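Local coordinates for choline binding protein PCPA (PDB 4CP6), which is a pneumococcal surface protein and vaccine antigen with a leucine-rich repeat region, probably held on the cell wall through choline binding, at residues E143-A148 / T168-S173; Q127-E132 / S149-G154. All blocks are in the same frame, centred on the assembly; numbering follows the deposited sequence.

Interaction 1 of 2, residues E143-A148 / T168-S173; sequences EIELPA and TFSSSS
Leu-146 and Ser-170 are joined backbone to backbone: the amide N of Ser-170 donates to Leu-146 O at 2.9 Å, with an N-H...O angle of 179°. Leu-146 also uses its own N, donating to Thr-168 O at 2.8 Å; Thr-168 N in turn donates to Ile-144 O at 3.1 Å. These three bonds set the parallel register, Glu-145 beside Thr-168 and Leu-146 beside Phe-169.

Ser-170 brings its side chain in as well. Its OG sits 2.9 Å from Glu-145 OE2 and 3.2 Å from Leu-146 O, two acceptors within reach of a single proton, and which one receives it is not settled. Glu-145 gets there because its CG stands anti to the backbone N (chi1 -180°) and the chain stays extended, passing obliquely over Thr-168 with CG 3.5 Å from Thr-168 OG1. Two waters meet at that hydroxyl, one leading weakly to Ile-144 O and the other weakly to Glu-145 OE1, so this face of the strand pair is polar and wet.

On the other face Leu-146 and Phe-169 lie side by side and point the same way, Leu-146 CD1 meeting Phe-169 CE1 obliquely at 3.7 Å. Beyond the strands the 168-173 chain curls round Ala-148, whose CB lies 3.4 Å from Ser-171 O and also near Ser-172 O; Ser-173 OG is bonded to Leu-175 N, and a water beside it lies within hydrogen-bonding distance of Pro-147 O.

Short parallel strands stacked from successive turns, apolar on the face toward the core, are characteristic of a leucine-rich repeat solenoid; here Leu-146 and Phe-169 supply that face in a BspA-type repeat region.

Interaction 2 of 2, residues Q127-E132 / S149-G154; sequences QLEKIE and SLEYIG
Ile-131 and Leu-150 cross at about a right angle, Leu-150 CD1 touching Ile-131 CG1 at 3.7 Å while its CD2 meets Ile-131 CD1. With CG anti to the backbone N (chi1 179°), the Leu-150 side chain also comes to lie beside Leu-128, the two running in the same direction.

Tyr-152 lies on the opposite face from Ile-131, beside Lys-130, and the end of Glu-132 comes round to its ring. The carboxylate lies obliquely by the ring, its plane turned 35° from it, with Glu-132 OE1 3.8 Å from Tyr-152 CE2. A bend at chi2 (-69°) swings CD of Glu-132 back towards the ring, and a water accepts from Tyr-152 OH and donates to Glu-132 OE1, tying the two ends together. Glu-129 and Glu-151 cross obliquely with stacked carboxylates, OE1 of Glu-129 4.1 Å from OE2 of Glu-151; the like charges would probably repel, and a weak, long ion pair from Glu-129 to Lys-105 may ease this.

In the backbone, Glu-129 O accepts from both Glu-151 N (2.8 Å) and Tyr-152 N, Ile-131 N donates to Tyr-152 O, and Gly-154 N closes on Ile-131 O at 2.7 Å.

Strand 130-131 is flanked by strand 106-107 and strand 152-153 by strand 177-178, all parallel, while strand 143-146 lies next to the face that carries Ile-131 and Ile-153.

Interactions 1 and 2 are centred about 11 Å apart and alternate along the chain: 127-132 runs on to 143-148, then to 149-154 and 168-173, so each joins successive turns of the same repeat region on a different side of the solenoid. Their apolar faces meet in the core between the two sheets. Leu-146 touches both isoleucines, its CD2 3.7 Å from Ile-131 CD1 and its CD1 4.0 Å from Ile-153 CD1. Phe-169 adds CE1 at 4.2 Å from Ile-153 CD1, and Pro-147 CG packs 4.0 Å from Leu-128 CB where the chain turns from one sheet towards the other.

Interaction 1 of 2, residues E143-A148 / T168-S173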
# COMPACT_ATOMS: atom_id res chain seq x y z
N GLU A 143 -8.01 17.81 3.10
CA GLU A 143 -9.12 17.62 2.17
C GLU A 143 -8.71 18.00 0.77
O GLU A 143 -8.05 19.03 0.57
CB GLU A 143 -10.30 18.55 2.55
CG GLU A 143 -11.08 18.11 3.79
CD GLU A 143 -12.42 18.79 4.00
OE1 GLU A 143 -12.77 19.71 3.22
OE2 GLU A 143 -13.13 18.40 4.95
N ILE A 144 -9.17 17.22 -0.22
CA ILE A 144 -8.94 17.54 -1.62
C ILE A 144 -10.02 16.90 -2.46
O ILE A 144 -10.40 15.74 -2.21
CB ILE A 144 -7.50 17.13 -2.11
CG1 ILE A 144 -7.14 17.76 -3.49
CG2 ILE A 144 -7.34 15.58 -2.15
CD1 ILE A 144 -5.66 17.55 -3.94
N GLU A 145 -10.52 17.64 -3.44
CA GLU A 145 -11.48 17.13 -4.41
C GLU A 145 -10.77 17.19 -5.75
O GLU A 145 -10.46 18.29 -6.25
CB GLU A 145 -12.74 18.00 -4.44
CG GLU A 145 -13.76 17.47 -5.45
CD GLU A 145 -15.13 18.13 -5.44
OE1 GLU A 145 -15.50 18.75 -4.42
OE2 GLU A 145 -15.86 17.94 -6.44
N LEU A 146 -10.45 16.01 -6.34
CA LEU A 146 -9.69 15.95 -7.58
C LEU A 146 -10.57 16.22 -8.76
O LEU A 146 -11.71 15.74 -8.79
CB LEU A 146 -8.91 14.62 -7.67
CG LEU A 146 -7.85 14.50 -6.57
CD1 LEU A 146 -7.28 13.10 -6.50
CD2 LEU A 146 -6.70 15.50 -6.78
N PRO A 147 -10.10 17.00 -9.74
CA PRO A 147 -10.99 17.43 -10.84
C PRO A 147 -11.30 16.31 -11.80
O PRO A 147 -10.56 15.33 -11.89
CB PRO A 147 -10.20 18.54 -11.52
CG PRO A 147 -8.75 18.19 -11.26
CD PRO A 147 -8.78 17.65 -9.83
N ALA A 148 -12.37 16.49 -12.58
CA ALA A 148 -12.81 15.51 -13.55
C ALA A 148 -11.79 15.19 -14.64
O ALA A 148 -11.74 14.08 -15.15
CB ALA A 148 -14.11 15.99 -14.20
N THR A 168 -11.93 13.07 -2.53
CA THR A 168 -13.05 12.79 -3.43
C THR A 168 -12.68 13.16 -4.86
O THR A 168 -11.66 13.80 -5.11
CB THR A 168 -14.29 13.57 -3.01
OG1 THR A 168 -13.98 14.97 -3.04
CG2 THR A 168 -14.81 13.18 -1.63
N PHE A 169 -13.53 12.74 -5.80
CA PHE A 169 -13.33 12.95 -7.22
C PHE A 169 -14.56 13.62 -7.76
O PHE A 169 -15.68 13.14 -7.51
CB PHE A 169 -13.09 11.60 -7.94
CG PHE A 169 -11.98 10.78 -7.32
CD1 PHE A 169 -10.65 11.01 -7.65
CD2 PHE A 169 -12.27 9.83 -6.36
CE1 PHE A 169 -9.63 10.27 -7.04
CE2 PHE A 169 -11.25 9.09 -5.75
CZ PHE A 169 -9.94 9.31 -6.10
N SER A 170 -14.38 14.75 -8.44
CA SER A 170 -15.47 15.50 -9.05
C SER A 170 -16.30 14.60 -9.98
O SER A 170 -15.81 13.56 -10.48
CB SER A 170 -14.91 16.68 -9.81
OG SER A 170 -14.32 17.58 -8.89
N SER A 171 -17.57 15.03 -10.24
CA SER A 171 -18.46 14.27 -11.12
C SER A 171 -17.87 14.17 -12.52
O SER A 171 -17.09 15.04 -12.93
CB SER A 171 -19.85 14.92 -11.18
OG SER A 171 -19.76 16.26 -11.63
N SER A 172 -18.20 13.12 -13.24
CA SER A 172 -17.71 12.84 -14.58
C SER A 172 -16.18 12.67 -14.59
O SER A 172 -15.52 13.01 -15.57
CB SER A 172 -18.11 13.94 -15.57
OG SER A 172 -19.52 14.07 -15.63
N SER A 173 -15.64 12.02 -13.53
CA SER A 173 -14.23 11.76 -13.44
C SER A 173 -13.72 10.95 -14.63
O SER A 173 -14.40 10.01 -15.08
CB SER A 173 -13.94 10.96 -12.18
OG SER A 173 -12.56 10.62 -12.11
O HOH W 1 -12.90 16.14 -0.83
O HOH W 2 -16.25 16.42 -3.04
O HOH W 3 -12.98 13.64 -10.76
O HOH W 4 -10.70 12.49 -12.28

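Interaction 2 of 2, residues Q127-E132 / S149-G154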
# COMPACT_ATOMS: atom_id res chain seq x y z
N GLN A 127 -7.67 21.69 -15.98
CA GLN A 127 -7.12 20.92 -17.07
C GLN A 127 -6.16 19.85 -16.55
O GLN A 127 -5.49 19.20 -17.35
CB GLN A 127 -6.40 21.85 -18.05
CG GLN A 127 -7.35 22.89 -18.65
CD GLN A 127 -6.59 23.94 -19.40
OE1 GLN A 127 -6.81 25.15 -19.23
NE2 GLN A 127 -5.68 23.52 -20.24
N LEU A 128 -6.10 19.65 -15.22
CA LEU A 128 -5.15 18.72 -14.61
C LEU A 128 -5.38 17.29 -15.12
O LEU A 128 -6.44 16.73 -14.86
CB LEU A 128 -5.22 18.77 -13.09
CG LEU A 128 -4.24 17.84 -12.38
CD1 LEU A 128 -2.77 18.30 -12.58
CD2 LEU A 128 -4.58 17.72 -10.94
N GLU A 129 -4.39 16.71 -15.80
CA GLU A 129 -4.52 15.37 -16.36
C GLU A 129 -3.70 14.34 -15.57
O GLU A 129 -4.13 13.17 -15.50
CB GLU A 129 -4.05 15.40 -17.83
CG GLU A 129 -4.12 14.08 -18.57
CD GLU A 129 -3.62 14.17 -20.00
OE1 GLU A 129 -4.32 14.78 -20.84
OE2 GLU A 129 -2.50 13.67 -20.26
N LYS A 130 -2.52 14.74 -15.05
CA LYS A 130 -1.64 13.79 -14.38
C LYS A 130 -1.07 14.38 -13.10
O LYS A 130 -0.61 15.52 -13.10
CB LYS A 130 -0.42 13.44 -15.29
CG LYS A 130 -0.73 12.75 -16.63
CD LYS A 130 0.57 12.44 -17.41
CE LYS A 130 0.29 11.72 -18.72
NZ LYS A 130 1.56 11.40 -19.45
N ILE A 131 -1.10 13.59 -12.02
CA ILE A 131 -0.42 13.88 -10.77
C ILE A 131 0.68 12.80 -10.75
O ILE A 131 0.36 11.61 -10.64
CB ILE A 131 -1.35 13.77 -9.54
CG1 ILE A 131 -2.42 14.87 -9.56
CG2 ILE A 131 -0.52 13.84 -8.23
CD1 ILE A 131 -3.50 14.67 -8.46
N GLU A 132 1.94 13.22 -10.87
CA GLU A 132 3.04 12.28 -10.94
C GLU A 132 3.48 11.79 -9.57
O GLU A 132 2.92 12.18 -8.54
CB GLU A 132 4.19 12.84 -11.78
CG GLU A 132 3.88 12.78 -13.29
CD GLU A 132 3.83 11.37 -13.86
OE1 GLU A 132 4.37 10.44 -13.21
OE2 GLU A 132 3.31 11.21 -15.00
N SER A 149 -10.93 16.18 -15.00
CA SER A 149 -9.93 16.00 -16.02
C SER A 149 -8.84 15.01 -15.61
O SER A 149 -8.14 14.53 -16.48
CB SER A 149 -9.26 17.35 -16.28
OG SER A 149 -8.83 17.95 -15.07
N LEU A 150 -8.67 14.75 -14.31
CA LEU A 150 -7.56 13.91 -13.87
C LEU A 150 -7.70 12.47 -14.35
O LEU A 150 -8.71 11.84 -14.08
CB LEU A 150 -7.46 13.99 -12.35
CG LEU A 150 -6.35 13.13 -11.72
CD1 LEU A 150 -4.96 13.72 -12.02
CD2 LEU A 150 -6.56 13.02 -10.24
N GLU A 151 -6.67 11.99 -15.07
CA GLU A 151 -6.68 10.63 -15.62
C GLU A 151 -5.71 9.66 -14.93
O GLU A 151 -5.91 8.44 -15.06
CB GLU A 151 -6.30 10.67 -17.10
CG GLU A 151 -7.31 11.43 -17.95
CD GLU A 151 -7.01 11.46 -19.43
OE1 GLU A 151 -6.24 10.59 -19.92
OE2 GLU A 151 -7.58 12.34 -20.12
N TYR A 152 -4.65 10.19 -14.30
CA TYR A 152 -3.58 9.35 -13.79
C TYR A 152 -3.10 9.87 -12.45
O TYR A 152 -2.80 11.06 -12.32
CB TYR A 152 -2.41 9.47 -14.80
CG TYR A 152 -1.16 8.72 -14.39
CD1 TYR A 152 -1.01 7.37 -14.67
CD2 TYR A 152 -0.12 9.37 -13.72
CE1 TYR A 152 0.12 6.67 -14.25
CE2 TYR A 152 1.01 8.68 -13.29
CZ TYR A 152 1.12 7.33 -13.57
OH TYR A 152 2.23 6.68 -13.13
N ILE A 153 -2.96 8.97 -11.48
CA ILE A 153 -2.35 9.28 -10.17
C ILE A 153 -1.12 8.39 -10.04
O ILE A 153 -1.25 7.16 -10.12
CB ILE A 153 -3.32 9.05 -9.01
CG1 ILE A 153 -4.49 10.06 -9.10
CG2 ILE A 153 -2.58 9.10 -7.65
CD1 ILE A 153 -5.56 9.83 -8.02
N GLY A 154 0.05 9.01 -9.88
CA GLY A 154 1.32 8.31 -9.79
C GLY A 154 1.62 7.59 -8.49
O GLY A 154 0.86 7.63 -7.54
O HOH W 5 -3.09 10.62 -18.79
O HOH W 6 4.63 7.82 -12.95